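Local coordinates for O-methyltransferase (Saccharopolyspora spinosa, PDB 4CE0), which probably transfers a methyl group from S-adenosyl-L-methionine to the 4'-hydroxyl of the spinosyn rhamnose, as a magnesium-binding methyltransferase, at residues Asp212-Phe215 / Cys219-Ala222; Ser191-Leu196 / Lys224-Glu229. All blocks are in the same frame, centred on the assembly; numbering follows the deposited sequence.

Contact 1. Residues Asp212-Phe215 / Cys219-Ala222; sequences DDYF and CQDA. With MG (magnesium ion), chain C.
Tyr214 offers one face of its ring to the aliphatic stem of Gln220, immediately after the Asp212-Asp213 pair that binds a magnesium ion. This is a CH-pi contact between a polar residue and an aromatic one. Gln220 CG stands 4.1 Å from the centre of the Tyr214 ring, 29° off the ring normal, and comes nearest to Tyr214 CE1, at 3.6 Å. With CG anti to the backbone N (chi1 -167°), the methylenes of Gln220 lie against the Tyr214 carbonyl and one face of its ring. Glutamine suits this partly exposed place because its stem packs as a hydrocarbon although its tip is polar. The Phe215 ring lays a face over Tyr214 CB, and its CZ lies in plane at the edge of the Tyr214 ring, while Val223 and Lys224 also touch the tyrosine.

Cys219, small and buried, packs against the backbone of the loop. Its CB lies 3.4 Å from Asp213 O, and its sulfur also borders that carbonyl; the same residue packs on Thr192 of helix 189-199.

Asp212 and Asp213 each give the magnesium ion one carboxylate oxygen, Asp212 OD2 at 2.0 Å and Asp213 OD2 at 2.1 Å. Three waters and Asp185 OD1 bring the ligands to six. Asp213 OD1 accepts a hydrogen bond of 2.7 Å from one of these waters, so the carboxylate grips the ion both directly and through its hydration shell. Asp212 OD1 forms salt bridges with Arg183 and Arg59, which should fix that carboxylate and offset some of its charge. The arrangement is the magnesium site of a TylF/MycF-family methyltransferase, built on the Asp-Asp pair just after strand 207-211 of a Rossmann-like sheet.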
ATOM      1  N   ASP A 212      -0.406   6.888 -23.429  1.00 16.97           N
ATOM      2  CA  ASP A 212       0.431   7.238 -22.309  1.00 14.95           C
ATOM      3  C   ASP A 212       1.533   8.224 -22.711  1.00 24.99           C
ATOM      4  O   ASP A 212       1.959   9.014 -21.888  1.00 19.86           O
ATOM      5  CB  ASP A 212       1.045   5.985 -21.659  1.00 20.44           C
ATOM      6  CG  ASP A 212       1.754   6.304 -20.352  1.00 23.30           C
ATOM      7  OD1 ASP A 212       1.049   6.534 -19.344  1.00 22.43           O
ATOM      8  OD2 ASP A 212       3.008   6.354 -20.323  1.00 20.10           O
ATOM      9  N   ASP A 213       1.985   8.152 -23.964  1.00 20.54           N
ATOM     10  CA  ASP A 213       3.085   8.981 -24.465  1.00 28.30           C
ATOM     11  C   ASP A 213       2.699   9.727 -25.725  1.00 26.74           C
ATOM     12  O   ASP A 213       3.462   9.775 -26.703  1.00 25.19           O
ATOM     13  CB  ASP A 213       4.310   8.115 -24.779  1.00 34.05           C
ATOM     14  CG  ASP A 213       4.924   7.531 -23.541  1.00 38.71           C
ATOM     15  OD1 ASP A 213       5.723   8.239 -22.888  1.00 40.74           O
ATOM     16  OD2 ASP A 213       4.574   6.387 -23.199  1.00 28.16           O
ATOM     17  N   TYR A 214       1.534  10.348 -25.687  1.00 30.63           N
ATOM     18  CA  TYR A 214       1.043  11.096 -26.837  1.00 24.70           C
ATOM     19  C   TYR A 214       2.035  12.125 -27.374  1.00 21.62           C
ATOM     20  O   TYR A 214       1.930  12.515 -28.529  1.00 30.26           O
ATOM     21  CB  TYR A 214      -0.233  11.840 -26.477  1.00 22.36           C
ATOM     22  CG  TYR A 214      -0.788  12.629 -27.636  1.00 21.71           C
ATOM     23  CD1 TYR A 214      -1.032  12.034 -28.864  1.00 28.69           C
ATOM     24  CD2 TYR A 214      -1.061  13.976 -27.502  1.00 23.68           C
ATOM     25  CE1 TYR A 214      -1.534  12.781 -29.944  1.00 27.10           C
ATOM     26  CE2 TYR A 214      -1.566  14.739 -28.558  1.00 29.42           C
ATOM     27  CZ  TYR A 214      -1.801  14.132 -29.777  1.00 26.68           C
ATOM     28  OH  TYR A 214      -2.315  14.864 -30.814  1.00 28.79           O
ATOM     29  N   PHE A 215       2.978  12.579 -26.561  1.00 24.41           N
ATOM     30  CA  PHE A 215       3.818  13.710 -27.002  1.00 30.81           C
ATOM     31  C   PHE A 215       5.145  13.246 -27.500  1.00 33.94           C
ATOM     32  O   PHE A 215       5.952  14.019 -27.999  1.00 34.74           O
ATOM     33  CB  PHE A 215       3.893  14.776 -25.936  1.00 32.59           C
ATOM     34  CG  PHE A 215       2.529  15.236 -25.526  1.00 47.49           C
ATOM     35  CD1 PHE A 215       1.662  15.785 -26.446  1.00 66.38           C
ATOM     36  CD2 PHE A 215       2.078  15.033 -24.257  1.00 52.21           C
ATOM     37  CE1 PHE A 215       0.392  16.142 -26.067  1.00 72.25           C
ATOM     38  CE2 PHE A 215       0.804  15.400 -23.861  1.00 51.64           C
ATOM     39  CZ  PHE A 215      -0.039  15.947 -24.757  1.00 64.01           C
ATOM     40  N   CYS A 219       4.679   7.830 -31.270  1.00 26.72           N
ATOM     41  CA  CYS A 219       3.373   7.469 -30.736  1.00 26.57           C
ATOM     42  C   CYS A 219       2.351   8.417 -31.324  1.00 22.12           C
ATOM     43  O   CYS A 219       1.313   7.990 -31.841  1.00 29.01           O
ATOM     44  CB  CYS A 219       3.379   7.447 -29.195  1.00 18.71           C
ATOM     45  SG  CYS A 219       1.755   7.263 -28.418  1.00 36.70           S
ATOM     46  N   GLN A 220       2.711   9.696 -31.335  1.00 32.99           N
ATOM     47  CA  GLN A 220       1.825  10.807 -31.738  1.00 25.31           C
ATOM     48  C   GLN A 220       1.424  10.718 -33.225  1.00 25.89           C
ATOM     49  O   GLN A 220       0.251  10.893 -33.616  1.00 23.95           O
ATOM     50  CB  GLN A 220       2.547  12.129 -31.464  1.00 34.18           C
ATOM     51  CG  GLN A 220       1.679  13.348 -31.524  1.00 41.37           C
ATOM     52  CD  GLN A 220       2.455  14.608 -31.224  1.00 37.67           C
ATOM     53  OE1 GLN A 220       2.899  14.823 -30.101  1.00 40.36           O
ATOM     54  NE2 GLN A 220       2.645  15.439 -32.237  1.00 27.29           N
ATOM     55  N   ASP A 221       2.422  10.440 -34.045  1.00 22.50           N
ATOM     56  CA  ASP A 221       2.223  10.197 -35.457  1.00 30.05           C
ATOM     57  C   ASP A 221       1.281   9.030 -35.742  1.00 29.08           C
ATOM     58  O   ASP A 221       0.448   9.121 -36.637  1.00 32.04           O
ATOM     59  CB  ASP A 221       3.583  10.043 -36.135  1.00 33.32           C
ATOM     60  CG  ASP A 221       4.328  11.400 -36.275  1.00 60.31           C
ATOM     61  OD1 ASP A 221       3.845  12.440 -35.744  1.00 48.73           O
ATOM     62  OD2 ASP A 221       5.403  11.433 -36.911  1.00 63.08           O
ATOM     63  N   ALA A 222       1.370   7.945 -34.972  1.00 29.07           N
ATOM     64  CA  ALA A 222       0.420   6.864 -35.145  1.00 28.14           C
ATOM     65  C   ALA A 222      -1.001   7.299 -34.800  1.00 26.66           C
ATOM     66  O   ALA A 222      -1.944   6.947 -35.498  1.00 26.22           O
ATOM     67  CB  ALA A 222       0.818   5.629 -34.328  1.00 29.89           C
TER
HETATM   68 MG    MG C1251       4.433   5.428 -21.357  1.00 31.12          MG
HETATM   69  O   HOH W   1       5.981   6.919 -20.599  1.00 29.08           O
HETATM   70  O   HOH W   2       5.209   4.554 -19.527  1.00 28.24           O
HETATM   71  O   HOH W   3       6.224   4.605 -22.034  1.00 41.82           O

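Contact 2. Residues Ser191-Leu196 / Lys224-Glu229; sequences STMDSL and KGFRAE. With SAH (S-adenosyl-L-homocysteine), chain B.
Phe226 has its CG anti to the backbone N (chi1 176°), which swings the ring out from helix 219-230 to Leu196, and Met193, bent at both chi2 and chi3, curls its thioether back to meet the base of the same side chain. Leu196 CB sits squarely over one ring face, 3.8 Å from the centre and 11° off the normal, a CH-pi contact. The leucine's CD1 branch adds a second touch at the ring margin, 3.8 Å from Phe226 CD2. Met193 SD lies 3.8 Å from Phe226 CB and meets the ring obliquely, a Met-aromatic contact with the sulfur 5.4 Å from the ring centre. A flexible thioether fits here because it can fold around the phenylalanine, and Met193 CE comes to 3.9 Å from Phe226 N, beside Gly225, which has no side chain.

The helix axes approach to 10.3 Å and run at 33° to each other, and these three apolar residues span the gap. Thr192 packs on Leu184 of strand 179-184 and on the start of helix 219-230, its hydroxyl hydrogen-bonded to Leu188 O, while Arg227 makes a cation-pi contact with Trp246.

At the far side of helix 189-199, Ser191 OG donates a 2.8 Å hydrogen bond to N7 of the adenine of S-adenosyl-L-homocysteine. The two segments are joined without a hydrogen bond, by dispersion and one Met-aromatic contact that depend on shape; a salt bridge from the poorly ordered Glu229 to Arg197 adds charge at the margin, while Ser191 turns its hydroxyl to the adenine and Ser195 to Thr82 of the sheet.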
ATOM      1  N   SER A 191       3.779  -0.237 -32.490  1.00 28.92           N
ATOM      2  CA  SER A 191       3.077  -0.755 -31.322  1.00 32.56           C
ATOM      3  C   SER A 191       1.753  -0.019 -31.145  1.00 33.75           C
ATOM      4  O   SER A 191       0.695  -0.633 -30.965  1.00 29.12           O
ATOM      5  CB  SER A 191       3.931  -0.560 -30.070  1.00 33.66           C
ATOM      6  OG  SER A 191       5.177  -1.225 -30.193  1.00 31.49           O
ATOM      7  N   THR A 192       1.827   1.309 -31.230  1.00 27.23           N
ATOM      8  CA  THR A 192       0.660   2.172 -31.092  1.00 20.11           C
ATOM      9  C   THR A 192      -0.331   1.904 -32.217  1.00 24.05           C
ATOM     10  O   THR A 192      -1.527   1.705 -31.969  1.00 21.50           O
ATOM     11  CB  THR A 192       1.074   3.672 -31.097  1.00 29.24           C
ATOM     12  OG1 THR A 192       2.068   3.889 -30.095  1.00 29.12           O
ATOM     13  CG2 THR A 192      -0.109   4.561 -30.838  1.00 29.21           C
ATOM     14  N   MET A 193       0.151   1.874 -33.452  1.00 27.66           N
ATOM     15  CA  MET A 193      -0.742   1.588 -34.590  1.00 32.72           C
ATOM     16  C   MET A 193      -1.417   0.199 -34.508  1.00 37.44           C
ATOM     17  O   MET A 193      -2.646   0.068 -34.684  1.00 26.81           O
ATOM     18  CB  MET A 193       0.009   1.737 -35.913  1.00 38.97           C
ATOM     19  CG  MET A 193      -0.904   1.739 -37.128  1.00 40.74           C
ATOM     20  SD  MET A 193      -2.100   3.102 -37.136  1.00 41.32           S
ATOM     21  CE  MET A 193      -1.076   4.527 -37.510  1.00 46.61           C
ATOM     22  N   ASP A 194      -0.622  -0.831 -34.239  1.00 28.90           N
ATOM     23  CA  ASP A 194      -1.152  -2.203 -34.154  1.00 26.50           C
ATOM     24  C   ASP A 194      -2.214  -2.338 -33.072  1.00 28.35           C
ATOM     25  O   ASP A 194      -3.189  -3.077 -33.237  1.00 26.19           O
ATOM     26  CB  ASP A 194      -0.023  -3.206 -33.891  1.00 29.70           C
ATOM     27  CG  ASP A 194       0.849  -3.434 -35.114  1.00 48.02           C
ATOM     28  OD1 ASP A 194       0.328  -3.287 -36.249  1.00 51.01           O
ATOM     29  OD2 ASP A 194       2.049  -3.750 -34.936  1.00 48.09           O
ATOM     30  N   SER A 195      -2.016  -1.633 -31.961  1.00 26.19           N
ATOM     31  CA  SER A 195      -2.978  -1.638 -30.896  1.00 24.77           C
ATOM     32  C   SER A 195      -4.259  -0.912 -31.312  1.00 22.82           C
ATOM     33  O   SER A 195      -5.360  -1.401 -31.095  1.00 24.11           O
ATOM     34  CB  SER A 195      -2.352  -1.024 -29.614  1.00 21.51           C
ATOM     35  OG  SER A 195      -3.313  -1.006 -28.571  1.00 37.01           O
ATOM     36  N   LEU A 196      -4.121   0.269 -31.898  1.00 26.57           N
ATOM     37  CA  LEU A 196      -5.297   1.036 -32.309  1.00 32.41           C
ATOM     38  C   LEU A 196      -6.057   0.309 -33.391  1.00 27.47           C
ATOM     39  O   LEU A 196      -7.266   0.131 -33.274  1.00 30.75           O
ATOM     40  CB  LEU A 196      -4.924   2.454 -32.806  1.00 28.57           C
ATOM     41  CG  LEU A 196      -4.516   3.435 -31.709  1.00 27.87           C
ATOM     42  CD1 LEU A 196      -3.975   4.699 -32.342  1.00 32.92           C
ATOM     43  CD2 LEU A 196      -5.694   3.749 -30.807  1.00 23.58           C
ATOM     44  N   LYS A 224      -2.426  10.386 -34.626  1.00 38.25           N
ATOM     45  CA  LYS A 224      -2.953  11.272 -35.644  1.00 30.48           C
ATOM     46  C   LYS A 224      -3.175  10.498 -36.973  1.00 30.09           C
ATOM     47  O   LYS A 224      -4.225  10.632 -37.614  1.00 32.80           O
ATOM     48  CB  LYS A 224      -2.030  12.491 -35.798  1.00 32.74           C
ATOM     49  CG  LYS A 224      -2.057  13.395 -34.552  1.00 44.54           C
ATOM     50  CD  LYS A 224      -0.951  14.444 -34.515  1.00 51.57           C
ATOM     51  CE  LYS A 224      -1.044  15.394 -35.694  1.00 63.91           C
ATOM     52  NZ  LYS A 224      -1.797  16.651 -35.393  1.00 65.36           N
ATOM     53  N   GLY A 225      -2.226   9.657 -37.369  1.00 30.95           N
ATOM     54  CA  GLY A 225      -2.379   8.923 -38.619  1.00 40.54           C
ATOM     55  C   GLY A 225      -3.579   7.993 -38.545  1.00 44.73           C
ATOM     56  O   GLY A 225      -4.365   7.890 -39.476  1.00 40.05           O
ATOM     57  N   PHE A 226      -3.744   7.320 -37.415  1.00 33.89           N
ATOM     58  CA  PHE A 226      -4.901   6.450 -37.241  1.00 34.76           C
ATOM     59  C   PHE A 226      -6.202   7.265 -37.195  1.00 35.45           C
ATOM     60  O   PHE A 226      -7.177   6.914 -37.847  1.00 34.65           O
ATOM     61  CB  PHE A 226      -4.763   5.566 -35.985  1.00 32.29           C
ATOM     62  CG  PHE A 226      -5.974   4.731 -35.716  1.00 25.10           C
ATOM     63  CD1 PHE A 226      -6.247   3.614 -36.491  1.00 34.11           C
ATOM     64  CD2 PHE A 226      -6.875   5.092 -34.730  1.00 30.39           C
ATOM     65  CE1 PHE A 226      -7.389   2.866 -36.269  1.00 36.17           C
ATOM     66  CE2 PHE A 226      -8.005   4.335 -34.494  1.00 41.57           C
ATOM     67  CZ  PHE A 226      -8.258   3.222 -35.260  1.00 42.43           C
ATOM     68  N   ARG A 227      -6.215   8.363 -36.449  1.00 30.25           N
ATOM     69  CA  ARG A 227      -7.427   9.189 -36.341  1.00 34.47           C
ATOM     70  C   ARG A 227      -7.887   9.745 -37.699  1.00 37.42           C
ATOM     71  O   ARG A 227      -9.097   9.815 -37.979  1.00 29.06           O
ATOM     72  CB  ARG A 227      -7.198  10.342 -35.366  1.00 31.11           C
ATOM     73  CG  ARG A 227      -7.283   9.873 -33.916  1.00 36.04           C
ATOM     74  CD  ARG A 227      -6.704  10.890 -32.988  1.00 36.42           C
ATOM     75  NE  ARG A 227      -7.464  12.120 -32.990  1.00 30.17           N
ATOM     76  CZ  ARG A 227      -8.541  12.363 -32.253  1.00 33.70           C
ATOM     77  NH1 ARG A 227      -9.017  11.451 -31.425  1.00 29.04           N
ATOM     78  NH2 ARG A 227      -9.149  13.548 -32.351  1.00 45.27           N
ATOM     79  N   ALA A 228      -6.921  10.105 -38.538  1.00 35.20           N
ATOM     80  CA  ALA A 228      -7.216  10.697 -39.858  1.00 41.03           C
ATOM     81  C   ALA A 228      -7.877   9.702 -40.798  1.00 39.01           C
ATOM     82  O   ALA A 228      -8.791  10.060 -41.516  1.00 44.89           O
ATOM     83  CB  ALA A 228      -5.960  11.225 -40.484  1.00 42.74           C
ATOM     84  N   GLU A 229      -7.404   8.457 -40.794  1.00 42.41           N
ATOM     85  CA  GLU A 229      -7.966   7.418 -41.652  1.00 52.57           C
ATOM     86  C   GLU A 229      -9.442   7.191 -41.353  1.00 51.40           C
ATOM     87  O   GLU A 229     -10.266   7.265 -42.250  1.00 53.92           O
ATOM     88  CB  GLU A 229      -7.202   6.104 -41.493  1.00 57.85           C
ATOM     89  CG  GLU A 229      -7.703   4.994 -42.422  1.00 68.91           C
ATOM     90  CD  GLU A 229      -6.850   3.745 -42.368  1.00 72.40           C
ATOM     91  OE1 GLU A 229      -5.868   3.727 -41.596  1.00 67.25           O
ATOM     92  OE2 GLU A 229      -7.159   2.785 -43.103  1.00 81.39           O
TER
HETATM   93  N   SAH B1250       4.964   1.058 -16.432  1.00 23.49           N
HETATM   94  CA  SAH B1250       4.504   1.183 -17.825  1.00 43.23           C
HETATM   95  CB  SAH B1250       5.081   0.201 -18.814  1.00 37.00           C
HETATM   96  CG  SAH B1250       4.968   0.258 -20.337  1.00 29.46           C
HETATM   97  SD  SAH B1250       6.682   0.060 -20.909  1.00 25.34           S
HETATM   98  C   SAH B1250       3.080   0.871 -17.592  1.00 38.46           C
HETATM   99  O   SAH B1250       2.440   0.586 -18.590  1.00 22.90           O
HETATM  100  OXT SAH B1250       2.820   0.993 -16.242  1.00 20.03           O
HETATM  101  C5' SAH B1250       6.442  -0.536 -22.621  1.00 20.21           C
HETATM  102  C4' SAH B1250       5.958  -1.990 -22.723  1.00 18.26           C
HETATM  103  O4' SAH B1250       5.443  -2.253 -24.012  1.00 22.87           O
HETATM  104  C3' SAH B1250       7.049  -3.042 -22.507  1.00 26.44           C
HETATM  105  O3' SAH B1250       6.631  -3.874 -21.445  1.00 30.09           O
HETATM  106  C2' SAH B1250       7.205  -3.809 -23.827  1.00 32.34           C
HETATM  107  O2' SAH B1250       7.537  -5.213 -23.765  1.00 24.94           O
HETATM  108  C1' SAH B1250       5.847  -3.538 -24.479  1.00 19.34           C
HETATM  109  N9  SAH B1250       5.805  -3.518 -25.961  1.00 19.93           N
HETATM  110  C8  SAH B1250       6.159  -2.449 -26.756  1.00 33.94           C
HETATM  111  N7  SAH B1250       5.924  -2.790 -28.031  1.00 33.74           N
HETATM  112  C5  SAH B1250       5.392  -4.031 -28.068  1.00 32.19           C
HETATM  113  C6  SAH B1250       4.969  -4.868 -29.104  1.00 32.84           C
HETATM  114  N6  SAH B1250       5.034  -4.478 -30.375  1.00 30.92           N
HETATM  115  N1  SAH B1250       4.482  -6.120 -28.816  1.00 28.74           N
HETATM  116  C2  SAH B1250       4.376  -6.566 -27.514  1.00 31.20           C
HETATM  117  N3  SAH B1250       4.826  -5.743 -26.508  1.00 26.00           N
HETATM  118  C4  SAH B1250       5.289  -4.488 -26.765  1.00 27.35           C

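How the contacts relate
Helix 219-230 serves both contacts: its first turn meets loop 212-215 and also touches helix 189-199, and the next turn continues that packing. Contact 1 lies at the surface and mixes metal coordination, charge and aromatic-aliphatic touching; contact 2 is buried and almost wholly apolar across its interface. Their centres are 10 Å apart, and they adjoin directly. Met193 CE approaches Ala222 O to 3.3 Å, and Thr192 CG2 rests 3.8 Å from Ala222 CB. Each also borders the active site by a different route: the metal is held by the loop before helix 219-230, the adenine by a serine of helix 189-199.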